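Local coordinates for protein glycerol dehydrogenase (Bacillus coagulans, PDB 6CSJ) that probably catalyses the NAD+-dependent oxidation of glycerol and related polyols, and in this double-mutant form has acquired D-lactate dehydrogenase activity, at residues Ala23-Leu28 / Glu50-Lys55; Gly259-Val262 / Thr266-Met269; Ile211-Lys216 / Thr227-Lys232; Pro144-Phe149 / Gly244-Gly249; Ala62-Gly65 / Pro71-Glu74. The protein carries 2 engineered substitutions. All coordinates share one frame; numbering follows the deposited sequence.

Contact 1 of 5, residues Ala23-Leu28 / Glu50-Lys55; sequences AYTERL and ESYAGK
A hydroxyl-to-hydroxyl hydrogen bond between Thr25 and Tyr52 carries this contact, which ties helix 21-28 to the turn following helix 38-51, about 28 Å from the centre of the chain. The two oxygens, Thr25 OG1 and Tyr52 OH, are 2.7 Å apart. OG1 stands between the backbone N and the carbonyl carbon of Thr25 (chi1 66°), and from there it meets the phenol at the edge of the ring, near its plane. The methyl branch touches as well, with Thr25 CG2 3.1 Å from Tyr52 OH, so the phenolic oxygen is packed tightly against both branches of the threonine. OG1 also has a weak hydrogen bond to Ser22 O within its own helix.

Both helices belong to the alternating beta-alpha layout of the parallel sheet, a Rossmann-like arrangement: helix 21-28 links strands 10-14 and 32-36, and helix 38-51 leads on toward strand 59-63. Tyr52 is where the latter chain leaves helical geometry. It begins a type II turn to Lys55, closed by Lys55 N to Tyr52 O at 2.9 Å, with Gly54 at positive phi (79°). The tyrosine ring stacks with Tyr59 and touches Ala32 and Ile34 on the sheet. A phenylalanine in place of Tyr52 would keep the ring but would probably leave Thr25 OG1 without its partner from the turn.

Toward solvent the approach is loose: Glu26 OE2 comes 4.3 Å from Lys55 CD, while the charged Lys55 NZ remains 5.6 Å from Glu26 OE2.

Contact 2 of 5, residues Gly259-Val262 / Thr266-Met269; sequences GLTV and THHM
Two side chains of the type I beta turn Thr266-Met269, those of Thr266 and His267, reach back to backbone carbonyls of Leu260 and Thr261, folding the connection between helices 252-259 and 271-285 onto itself. CA atoms come as near as 6.7 Å, between Thr261 and His267.

Of the polar contacts, the one from Thr266 is shared. Thr266 OG1 has its stronger partner in Leu263 O, and lies 3.0 Å from Leu260 O as well. Around this polar pair the packing is apolar: Leu260 and Thr266 both touch Leu312. Thr261 extends instead to Leu328 on helix 319-329.

The imidazole bond is better defined. His267 CG lies beside its own backbone N (chi1 -67°), which lets the ring reach out from the turn to Thr261. A weak hydrogen bond of 3.4 Å joins Thr261 OG1 to His267 NE2. The main bond runs from His267 NE2 to Thr261 O at 2.7 Å with an N-H...O angle of 142°; it arrives in the carbonyl plane on a lone pair, while the oxygen sits 23° out of the imidazole plane.

Contact 3 of 5, residues Ile211-Lys216 / Thr227-Lys232; sequences ILEGLK and TEAVEK
The carboxylate of Glu213 is the flat group here, and Lys232 lies over one of its faces: Lys232 CD stands almost directly above Glu213 OE1, at 3.6 Å. The ammonium is on the same side, with Lys232 NZ 4.1 Å from Glu213 OE1, which is near but beyond salt-bridge range. Close to the carboxylate plane, Ala229 CA meets OE1 of Glu213 head-on, in the continuation of the CD-OE1 bond, at 3.5 Å. The other oxygen has its own partner from the side of the plane opposite to Lys232: Lys216 NZ forms a weak salt bridge with Glu213 OE2, 3.3 Å long, one turn along the same helix. The carboxylate thus has a lysine on either side of its plane, which probably offsets the like charges of the two ammoniums. A bend at chi2 (-74°) turns the carboxylate so that OE1 faces the neighbouring helix while OE2 stays within reach of Lys216.

The elements joined are consecutive helices of the helical part of the fold, 197-221 and 228-248, whose short segments cross at -125° with axes 8.5 Å apart. Ala229 lets the backbones come together, its CA only 5.7 Å from that of Glu213, and its methyl packs on the aliphatic base of Lys216. Helix 228-248 starts right here: Thr227 is its N-cap, OG1 accepting a weak bond from Val230 N (159°). With OE1 beside the first turn of helix 228-248, the positive end of that helix may help to stabilise the Glu213 charge. Away from these charges, Val230 packs onto Ala217 and Ala220.

Contact 4 of 5, residues Pro144-Phe149 / Gly244-Gly249; sequences PLNPTF and GSESGG. Engineered in segment 244-249: Ser245 (natural residue Phe).
Asn146 and Glu246 bridge the two halves of the fold: the loop entering strand 149-153 of the parallel sheet, and the C-terminal end of helix 228-248 in the helical part. The backbones stay well apart, the CA atoms of this pair being 10.2 Å from each other, so the link is made by two side chains arriving from opposite directions.

Asn146 ND2 donates to Glu246 OE1 over 2.7 Å, and the N-H...O angle of 173° makes the bond nearly straight. OE1 receives it with its syn lone pair and lies in the amide plane, 1° out of it, although amide and carboxylate are turned almost perpendicular to each other. Glu246 OE2 is 3.6 Å from the same nitrogen, so the grip is one-pronged. Glu246 gets there by being stretched out along its whole length, with CG anti to the backbone N and the chain extended beyond it.

Neither polar end depends on this pair alone. Asn146 ND2 also donates to Thr124 O, its stronger partner, and Glu246 OE2 accepts from Ala126 N, so one short run of chain, Thr124 to Ala126, is bound by both residues.

Gly249 N bonds to Ser245 O at 2.9 Å, and Gly249 is the first residue to leave helical phi/psi, with positive phi; at Gly248 a CB would collide with Gly244 O. Ser245, an engineered replacement of phenylalanine, points its hydroxyl to Ser241 O. Such a bridge is consistent with the two-domain fold of iron-containing alcohol dehydrogenases, in which a Rossmann-like half meets an all-helical half.

Contact 5 of 5, residues Ala62-Gly65 / Pro71-Glu74; sequences ALFG and PEIE
Glu72 runs from helix 70-82 toward the chain at Phe64 and Gly65. CB points toward the opposite segment. CG, anti to the backbone N (chi1 -179°), comes up beside CE1 and CD1 of Phe64, with Glu72 CG 3.8 Å from Phe64 CE1. A bend at chi2 then turns the carboxylate toward Gly65, its plane 52° from that of the ring. At the end, Glu72 OE2 accepts from Gly65 N at 2.9 Å with an N-H...O angle of 165°. The donor comes from above the carboxylate plane, well out of it. The same OE2 is 3.6 Å from Phe64 CD1.

These pieces are the exit of strand 59-63, an outermost strand of the parallel sheet, and the first turn of the helix that follows it, the opening half of a beta-alpha-beta unit leading to strand 87-92. Arg75, one turn on, is the stronger partner of Glu72: its NH2 makes a salt bridge to OE2 and also bonds to Leu63 O. A leucine in place of Glu72 would probably leave Gly65 N without this acceptor and Arg75 without its anion. Phe64 meanwhile packs inward on Ile35, Leu76 and Thr99.

Overall arrangement
None of the five is a purely hydrophobic core contact. Contacts 1, 2, 3 and 5 each mix buried and exposed residues, whereas contact 4, though nearest the chain centre (11 Å), joins two partly exposed polar side chains. Contacts 1 and 5 belong to the parallel-sheet half, where helix 38-51 runs on into strand 59-63; one uses paired hydroxyls, the other a carboxylate on a backbone N-H. Contacts 2 and 3 lie in the helical half, one gripping carbonyls and the other resting on charge and methyl packing. Contacts 3 and 4 share helix 228-248. Contacts 1 and 4 touch directly, Tyr24 and Leu28 packing against Phe149.

Contact 1 of 5, residues Ala23-Leu28 / Glu50-Lys55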
# COMPACT_ATOMS: atom_id res chain seq x y z
N ALA A 23 21.31 14.65 3.00
CA ALA A 23 20.68 15.96 3.21
C ALA A 23 19.38 15.84 4.02
O ALA A 23 19.10 16.70 4.88
CB ALA A 23 20.43 16.66 1.88
N TYR A 24 18.61 14.78 3.77
CA TYR A 24 17.35 14.54 4.49
C TYR A 24 17.57 14.01 5.93
O TYR A 24 16.96 14.55 6.87
CB TYR A 24 16.40 13.64 3.68
CG TYR A 24 16.03 14.24 2.34
CD1 TYR A 24 15.34 15.45 2.26
CD2 TYR A 24 16.39 13.61 1.14
CE1 TYR A 24 15.02 16.02 1.04
CE2 TYR A 24 16.07 14.17 -0.10
CZ TYR A 24 15.40 15.39 -0.14
OH TYR A 24 15.07 15.95 -1.36
N THR A 25 18.44 13.02 6.11
CA THR A 25 18.73 12.52 7.47
C THR A 25 19.34 13.59 8.37
O THR A 25 19.00 13.67 9.55
CB THR A 25 19.63 11.25 7.52
OG1 THR A 25 20.95 11.56 7.05
CG2 THR A 25 19.03 10.11 6.72
N GLU A 26 20.21 14.43 7.80
CA GLU A 26 20.81 15.58 8.52
C GLU A 26 19.78 16.60 9.07
O GLU A 26 20.04 17.24 10.07
CB GLU A 26 21.87 16.29 7.65
CG GLU A 26 23.16 15.51 7.36
CD GLU A 26 23.97 15.13 8.59
OE1 GLU A 26 23.81 15.75 9.67
OE2 GLU A 26 24.77 14.17 8.46
N ARG A 27 18.62 16.74 8.42
CA ARG A 27 17.54 17.60 8.94
C ARG A 27 16.89 17.07 10.22
O ARG A 27 16.33 17.84 10.98
CB ARG A 27 16.44 17.80 7.89
CG ARG A 27 16.85 18.57 6.65
CD ARG A 27 15.64 18.88 5.80
NE ARG A 27 15.96 19.20 4.41
CZ ARG A 27 15.05 19.56 3.49
NH1 ARG A 27 13.76 19.66 3.80
NH2 ARG A 27 15.44 19.84 2.25
N LEU A 28 16.94 15.75 10.41
CA LEU A 28 16.32 15.08 11.56
C LEU A 28 17.28 14.68 12.66
O LEU A 28 16.89 14.63 13.82
CB LEU A 28 15.57 13.82 11.08
CG LEU A 28 14.43 14.11 10.10
CD1 LEU A 28 13.90 12.81 9.52
CD2 LEU A 28 13.34 14.93 10.77
N GLU A 50 27.83 7.18 -1.28
CA GLU A 50 28.26 8.40 -1.97
C GLU A 50 27.54 9.67 -1.51
O GLU A 50 28.08 10.74 -1.58
CB GLU A 50 28.17 8.24 -3.50
CG GLU A 50 29.29 7.34 -4.04
CD GLU A 50 29.29 7.15 -5.54
OE1 GLU A 50 28.20 7.04 -6.14
OE2 GLU A 50 30.40 7.19 -6.13
N SER A 51 26.28 9.53 -1.07
CA SER A 51 25.51 10.65 -0.49
C SER A 51 26.13 11.22 0.76
O SER A 51 26.01 12.42 1.02
CB SER A 51 24.07 10.24 -0.20
OG SER A 51 23.39 11.23 0.55
N TYR A 52 26.80 10.37 1.55
CA TYR A 52 27.44 10.79 2.81
C TYR A 52 28.94 11.18 2.67
O TYR A 52 29.61 11.33 3.68
CB TYR A 52 27.24 9.70 3.88
CG TYR A 52 25.81 9.60 4.38
CD1 TYR A 52 25.35 10.42 5.41
CD2 TYR A 52 24.91 8.70 3.82
CE1 TYR A 52 24.05 10.34 5.87
CE2 TYR A 52 23.59 8.61 4.27
CZ TYR A 52 23.17 9.44 5.29
OH TYR A 52 21.87 9.36 5.74
N ALA A 53 29.45 11.42 1.47
CA ALA A 53 30.78 11.99 1.25
C ALA A 53 31.02 13.27 2.09
O ALA A 53 30.24 14.21 2.04
CB ALA A 53 31.05 12.31 -0.21
N GLY A 54 32.09 13.26 2.88
CA GLY A 54 32.39 14.39 3.77
C GLY A 54 31.58 14.44 5.04
O GLY A 54 31.79 15.31 5.88
N LYS A 55 30.72 13.45 5.29
CA LYS A 55 29.79 13.37 6.42
C LYS A 55 29.88 11.94 6.92
O LYS A 55 28.88 11.43 7.41
CB LYS A 55 28.33 13.49 5.88
CG LYS A 55 27.99 14.73 5.04
CD LYS A 55 27.83 15.94 5.99
CE LYS A 55 27.74 17.25 5.28
NZ LYS A 55 26.69 17.24 4.23

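Contact 2 of 5, residues Gly259-Val262 / Thr266-Met269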
# COMPACT_ATOMS: atom_id res chain seq x y z
N GLY A 259 -10.50 -11.67 3.01
CA GLY A 259 -11.24 -12.92 2.85
C GLY A 259 -10.70 -13.86 1.77
O GLY A 259 -10.82 -15.08 1.90
N LEU A 260 -10.13 -13.30 0.71
CA LEU A 260 -9.57 -14.10 -0.38
C LEU A 260 -8.38 -14.98 0.03
O LEU A 260 -8.02 -15.90 -0.72
CB LEU A 260 -9.22 -13.22 -1.58
CG LEU A 260 -10.47 -12.74 -2.39
CD1 LEU A 260 -10.14 -11.59 -3.29
CD2 LEU A 260 -11.03 -13.85 -3.26
N THR A 261 -7.77 -14.71 1.20
CA THR A 261 -6.68 -15.55 1.74
C THR A 261 -7.09 -17.03 1.87
O THR A 261 -6.26 -17.92 1.76
CB THR A 261 -6.16 -15.04 3.10
OG1 THR A 261 -4.92 -15.68 3.37
CG2 THR A 261 -7.13 -15.38 4.20
N VAL A 262 -8.38 -17.27 2.11
CA VAL A 262 -8.99 -18.61 2.12
C VAL A 262 -8.71 -19.39 0.83
O VAL A 262 -8.52 -20.60 0.87
CB VAL A 262 -10.53 -18.51 2.33
CG1 VAL A 262 -11.23 -19.85 2.07
CG2 VAL A 262 -10.86 -18.00 3.73
N THR A 266 -4.86 -17.86 -4.77
CA THR A 266 -4.67 -16.41 -4.86
C THR A 266 -3.48 -15.87 -4.07
O THR A 266 -3.20 -14.67 -4.16
CB THR A 266 -5.92 -15.64 -4.38
OG1 THR A 266 -6.05 -15.76 -2.95
CG2 THR A 266 -7.16 -16.16 -5.06
N HIS A 267 -2.78 -16.73 -3.32
CA HIS A 267 -1.59 -16.31 -2.56
C HIS A 267 -0.43 -15.81 -3.44
O HIS A 267 0.35 -14.98 -3.02
CB HIS A 267 -1.10 -17.41 -1.61
CG HIS A 267 -2.05 -17.72 -0.49
ND1 HIS A 267 -1.94 -18.85 0.29
CD2 HIS A 267 -3.15 -17.06 -0.04
CE1 HIS A 267 -2.92 -18.86 1.18
NE2 HIS A 267 -3.66 -17.78 1.00
N HIS A 268 -0.33 -16.32 -4.67
CA HIS A 268 0.69 -15.84 -5.62
C HIS A 268 0.38 -14.44 -6.22
O HIS A 268 1.24 -13.85 -6.87
CB HIS A 268 0.93 -16.88 -6.73
CG HIS A 268 -0.06 -16.83 -7.86
ND1 HIS A 268 -1.32 -17.40 -7.77
CD2 HIS A 268 0.02 -16.29 -9.10
CE1 HIS A 268 -1.97 -17.21 -8.91
NE2 HIS A 268 -1.18 -16.54 -9.73
N MET A 269 -0.84 -13.92 -6.03
CA MET A 269 -1.20 -12.58 -6.49
C MET A 269 -0.82 -11.54 -5.45
O MET A 269 -0.92 -11.79 -4.24
CB MET A 269 -2.71 -12.47 -6.75
CG MET A 269 -3.28 -13.51 -7.72
SD MET A 269 -2.51 -13.52 -9.35
CE MET A 269 -3.05 -11.95 -10.03

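Contact 3 of 5, residues Ile211-Lys216 / Thr227-Lys232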
# COMPACT_ATOMS: atom_id res chain seq x y z
N ILE A 211 -7.20 6.61 -13.75
CA ILE A 211 -7.94 6.53 -15.02
C ILE A 211 -7.22 7.31 -16.13
O ILE A 211 -7.01 6.77 -17.22
CB ILE A 211 -9.42 7.03 -14.86
CG1 ILE A 211 -10.20 6.19 -13.83
CG2 ILE A 211 -10.17 7.06 -16.19
CD1 ILE A 211 -10.16 4.69 -14.06
N LEU A 212 -6.80 8.54 -15.85
CA LEU A 212 -6.13 9.38 -16.84
C LEU A 212 -4.69 8.97 -17.19
O LEU A 212 -4.27 9.11 -18.34
CB LEU A 212 -6.15 10.86 -16.38
CG LEU A 212 -7.55 11.51 -16.29
CD1 LEU A 212 -7.51 12.86 -15.58
CD2 LEU A 212 -8.18 11.67 -17.69
N GLU A 213 -3.95 8.45 -16.20
CA GLU A 213 -2.49 8.29 -16.30
C GLU A 213 -1.96 6.86 -16.26
O GLU A 213 -0.81 6.64 -16.64
CB GLU A 213 -1.80 9.07 -15.17
CG GLU A 213 -2.17 10.55 -15.08
CD GLU A 213 -1.55 11.38 -16.18
OE1 GLU A 213 -0.31 11.34 -16.32
OE2 GLU A 213 -2.29 12.07 -16.90
N GLY A 214 -2.75 5.90 -15.79
CA GLY A 214 -2.25 4.55 -15.53
C GLY A 214 -1.61 3.86 -16.72
O GLY A 214 -0.52 3.29 -16.61
N LEU A 215 -2.30 3.91 -17.86
CA LEU A 215 -1.85 3.26 -19.10
C LEU A 215 -0.56 3.92 -19.60
O LEU A 215 0.40 3.21 -19.90
CB LEU A 215 -2.93 3.31 -20.19
CG LEU A 215 -2.54 2.73 -21.56
CD1 LEU A 215 -2.16 1.27 -21.47
CD2 LEU A 215 -3.63 2.95 -22.60
N LYS A 216 -0.54 5.25 -19.68
CA LYS A 216 0.66 5.99 -20.09
C LYS A 216 1.86 5.66 -19.20
O LYS A 216 2.99 5.54 -19.69
CB LYS A 216 0.41 7.50 -20.06
CG LYS A 216 -0.48 8.02 -21.16
CD LYS A 216 -0.48 9.53 -21.19
CE LYS A 216 -1.34 10.13 -20.08
NZ LYS A 216 -1.11 11.60 -19.94
N THR A 227 8.66 8.74 -17.05
CA THR A 227 8.00 9.92 -17.62
C THR A 227 7.18 10.61 -16.53
O THR A 227 7.00 10.07 -15.45
CB THR A 227 7.05 9.53 -18.76
OG1 THR A 227 5.99 8.72 -18.24
CG2 THR A 227 7.79 8.76 -19.86
N GLU A 228 6.65 11.80 -16.84
CA GLU A 228 5.79 12.51 -15.90
C GLU A 228 4.50 11.72 -15.54
O GLU A 228 3.94 11.90 -14.45
CB GLU A 228 5.47 13.91 -16.45
CG GLU A 228 4.48 14.75 -15.65
CD GLU A 228 4.93 15.07 -14.23
OE1 GLU A 228 6.11 14.89 -13.89
OE2 GLU A 228 4.10 15.52 -13.44
N ALA A 229 4.06 10.84 -16.43
CA ALA A 229 2.94 9.94 -16.13
C ALA A 229 3.33 8.99 -15.01
O ALA A 229 2.52 8.72 -14.12
CB ALA A 229 2.51 9.17 -17.36
N VAL A 230 4.55 8.47 -15.07
CA VAL A 230 5.06 7.59 -14.01
C VAL A 230 5.18 8.37 -12.71
O VAL A 230 4.80 7.86 -11.67
CB VAL A 230 6.40 6.92 -14.41
CG1 VAL A 230 6.95 6.09 -13.25
CG2 VAL A 230 6.19 6.03 -15.62
N GLU A 231 5.68 9.60 -12.77
CA GLU A 231 5.74 10.49 -11.60
C GLU A 231 4.37 10.68 -10.95
O GLU A 231 4.25 10.56 -9.73
CB GLU A 231 6.36 11.86 -11.95
CG GLU A 231 7.84 11.83 -12.35
CD GLU A 231 8.83 11.75 -11.19
OE1 GLU A 231 8.48 12.10 -10.04
OE2 GLU A 231 9.99 11.34 -11.44
N LYS A 232 3.34 10.95 -11.75
CA LYS A 232 2.00 11.17 -11.19
C LYS A 232 1.40 9.92 -10.57
O LYS A 232 0.72 10.01 -9.54
CB LYS A 232 1.06 11.73 -12.25
CG LYS A 232 1.29 13.20 -12.55
CD LYS A 232 0.32 13.67 -13.61
CE LYS A 232 0.58 15.10 -14.06
NZ LYS A 232 0.00 15.29 -15.41

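Contact 4 of 5, residues Pro144-Phe149 / Gly244-Gly249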
# COMPACT_ATOMS: atom_id res chain seq x y z
N PRO A 144 1.91 5.70 16.92
CA PRO A 144 1.36 7.02 17.29
C PRO A 144 1.45 8.06 16.18
O PRO A 144 0.62 8.98 16.13
CB PRO A 144 2.23 7.46 18.48
CG PRO A 144 2.93 6.24 18.94
CD PRO A 144 3.06 5.33 17.77
N LEU A 145 2.46 7.94 15.32
CA LEU A 145 2.70 8.90 14.25
C LEU A 145 2.97 8.20 12.91
O LEU A 145 3.55 7.12 12.87
CB LEU A 145 3.89 9.80 14.60
CG LEU A 145 3.80 10.66 15.87
CD1 LEU A 145 5.13 11.35 16.12
CD2 LEU A 145 2.68 11.70 15.80
N ASN A 146 2.54 8.84 11.83
CA ASN A 146 2.98 8.45 10.50
C ASN A 146 4.47 8.71 10.39
O ASN A 146 4.97 9.63 11.03
CB ASN A 146 2.25 9.26 9.42
CG ASN A 146 0.76 8.98 9.36
OD1 ASN A 146 0.01 9.46 10.20
ND2 ASN A 146 0.33 8.23 8.36
N PRO A 147 5.20 7.93 9.58
CA PRO A 147 6.64 8.13 9.44
C PRO A 147 6.97 9.58 9.13
O PRO A 147 6.23 10.24 8.40
CB PRO A 147 7.02 7.24 8.25
CG PRO A 147 5.72 6.83 7.60
CD PRO A 147 4.72 6.83 8.70
N THR A 148 8.08 10.07 9.70
CA THR A 148 8.44 11.48 9.58
C THR A 148 8.59 11.91 8.11
O THR A 148 7.94 12.86 7.69
CB THR A 148 9.73 11.80 10.38
OG1 THR A 148 9.77 11.01 11.58
CG2 THR A 148 9.80 13.29 10.75
N PHE A 149 9.42 11.21 7.33
CA PHE A 149 9.59 11.47 5.90
C PHE A 149 9.29 10.19 5.12
O PHE A 149 9.68 9.10 5.53
CB PHE A 149 11.03 11.87 5.48
CG PHE A 149 11.58 13.13 6.10
CD1 PHE A 149 10.80 14.05 6.82
CD2 PHE A 149 12.93 13.44 5.90
CE1 PHE A 149 11.36 15.20 7.37
CE2 PHE A 149 13.49 14.60 6.44
CZ PHE A 149 12.71 15.47 7.17
N GLY A 244 -5.61 9.07 1.46
CA GLY A 244 -6.98 8.78 1.09
C GLY A 244 -7.57 7.59 1.83
O GLY A 244 -8.71 7.66 2.29
N SER A 245 -6.82 6.50 1.95
CA SER A 245 -7.35 5.31 2.61
C SER A 245 -7.24 5.41 4.14
O SER A 245 -8.22 5.14 4.83
CB SER A 245 -6.73 4.02 2.07
OG SER A 245 -5.34 4.06 2.16
N GLU A 246 -6.09 5.82 4.65
CA GLU A 246 -5.91 5.93 6.10
C GLU A 246 -6.78 7.02 6.74
O GLU A 246 -7.30 6.80 7.83
CB GLU A 246 -4.43 6.15 6.47
CG GLU A 246 -4.15 6.05 7.97
CD GLU A 246 -2.71 6.41 8.33
OE1 GLU A 246 -2.26 7.52 7.99
OE2 GLU A 246 -2.04 5.57 8.99
N SER A 247 -6.90 8.19 6.11
CA SER A 247 -7.73 9.28 6.64
C SER A 247 -9.12 9.41 5.97
O SER A 247 -9.91 10.27 6.38
CB SER A 247 -6.98 10.62 6.56
OG SER A 247 -5.81 10.61 7.37
N GLY A 248 -9.40 8.57 4.97
CA GLY A 248 -10.73 8.55 4.32
C GLY A 248 -11.56 7.30 4.60
O GLY A 248 -12.78 7.36 4.51
N GLY A 249 -10.91 6.18 4.90
CA GLY A 249 -11.59 4.98 5.39
C GLY A 249 -11.41 3.81 4.45
O GLY A 249 -11.37 3.98 3.24

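Contact 5 of 5, residues Ala62-Gly65 / Pro71-Glu74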
# COMPACT_ATOMS: atom_id res chain seq x y z
N ALA A 62 22.85 -1.21 8.08
CA ALA A 62 22.54 -2.41 8.85
C ALA A 62 21.81 -3.37 7.95
O ALA A 62 20.86 -2.97 7.27
CB ALA A 62 21.70 -2.06 10.06
N LEU A 63 22.25 -4.63 7.93
CA LEU A 63 21.64 -5.66 7.10
C LEU A 63 20.36 -6.18 7.76
O LEU A 63 20.37 -6.65 8.89
CB LEU A 63 22.63 -6.81 6.87
CG LEU A 63 22.17 -7.96 5.97
CD1 LEU A 63 21.95 -7.47 4.55
CD2 LEU A 63 23.15 -9.13 5.99
N PHE A 64 19.25 -6.08 7.02
CA PHE A 64 17.93 -6.58 7.44
C PHE A 64 17.81 -8.05 7.04
O PHE A 64 18.14 -8.41 5.91
CB PHE A 64 16.85 -5.73 6.76
CG PHE A 64 15.43 -6.16 7.03
CD1 PHE A 64 14.95 -6.29 8.33
CD2 PHE A 64 14.55 -6.38 5.97
CE1 PHE A 64 13.63 -6.66 8.56
CE2 PHE A 64 13.23 -6.76 6.20
CZ PHE A 64 12.77 -6.90 7.50
N GLY A 65 17.33 -8.89 7.96
CA GLY A 65 17.15 -10.32 7.71
C GLY A 65 16.03 -10.70 6.76
O GLY A 65 15.98 -11.83 6.27
N PRO A 71 11.77 -10.33 17.13
CA PRO A 71 13.22 -10.55 17.34
C PRO A 71 14.11 -9.67 16.46
O PRO A 71 15.07 -9.08 16.96
CB PRO A 71 13.40 -12.03 16.99
CG PRO A 71 12.07 -12.64 17.31
CD PRO A 71 11.06 -11.61 16.91
N GLU A 72 13.79 -9.59 15.17
CA GLU A 72 14.55 -8.76 14.24
C GLU A 72 14.41 -7.26 14.58
O GLU A 72 15.39 -6.52 14.48
CB GLU A 72 14.15 -9.08 12.79
CG GLU A 72 14.89 -8.31 11.69
CD GLU A 72 16.39 -8.61 11.57
OE1 GLU A 72 16.91 -9.48 12.29
OE2 GLU A 72 17.05 -7.97 10.73
N ILE A 73 13.23 -6.82 15.00
CA ILE A 73 13.04 -5.44 15.46
C ILE A 73 13.87 -5.14 16.72
O ILE A 73 14.50 -4.08 16.80
CB ILE A 73 11.54 -5.10 15.71
CG1 ILE A 73 10.78 -5.06 14.38
CG2 ILE A 73 11.36 -3.76 16.44
CD1 ILE A 73 9.28 -5.26 14.51
N GLU A 74 13.87 -6.07 17.68
CA GLU A 74 14.66 -5.90 18.90
C GLU A 74 16.17 -5.86 18.60
O GLU A 74 16.88 -5.01 19.14
CB GLU A 74 14.36 -7.00 19.94
CG GLU A 74 14.93 -6.73 21.34
CD GLU A 74 15.21 -8.01 22.16
OE1 GLU A 74 14.34 -8.89 22.11
OE2 GLU A 74 16.29 -8.15 22.81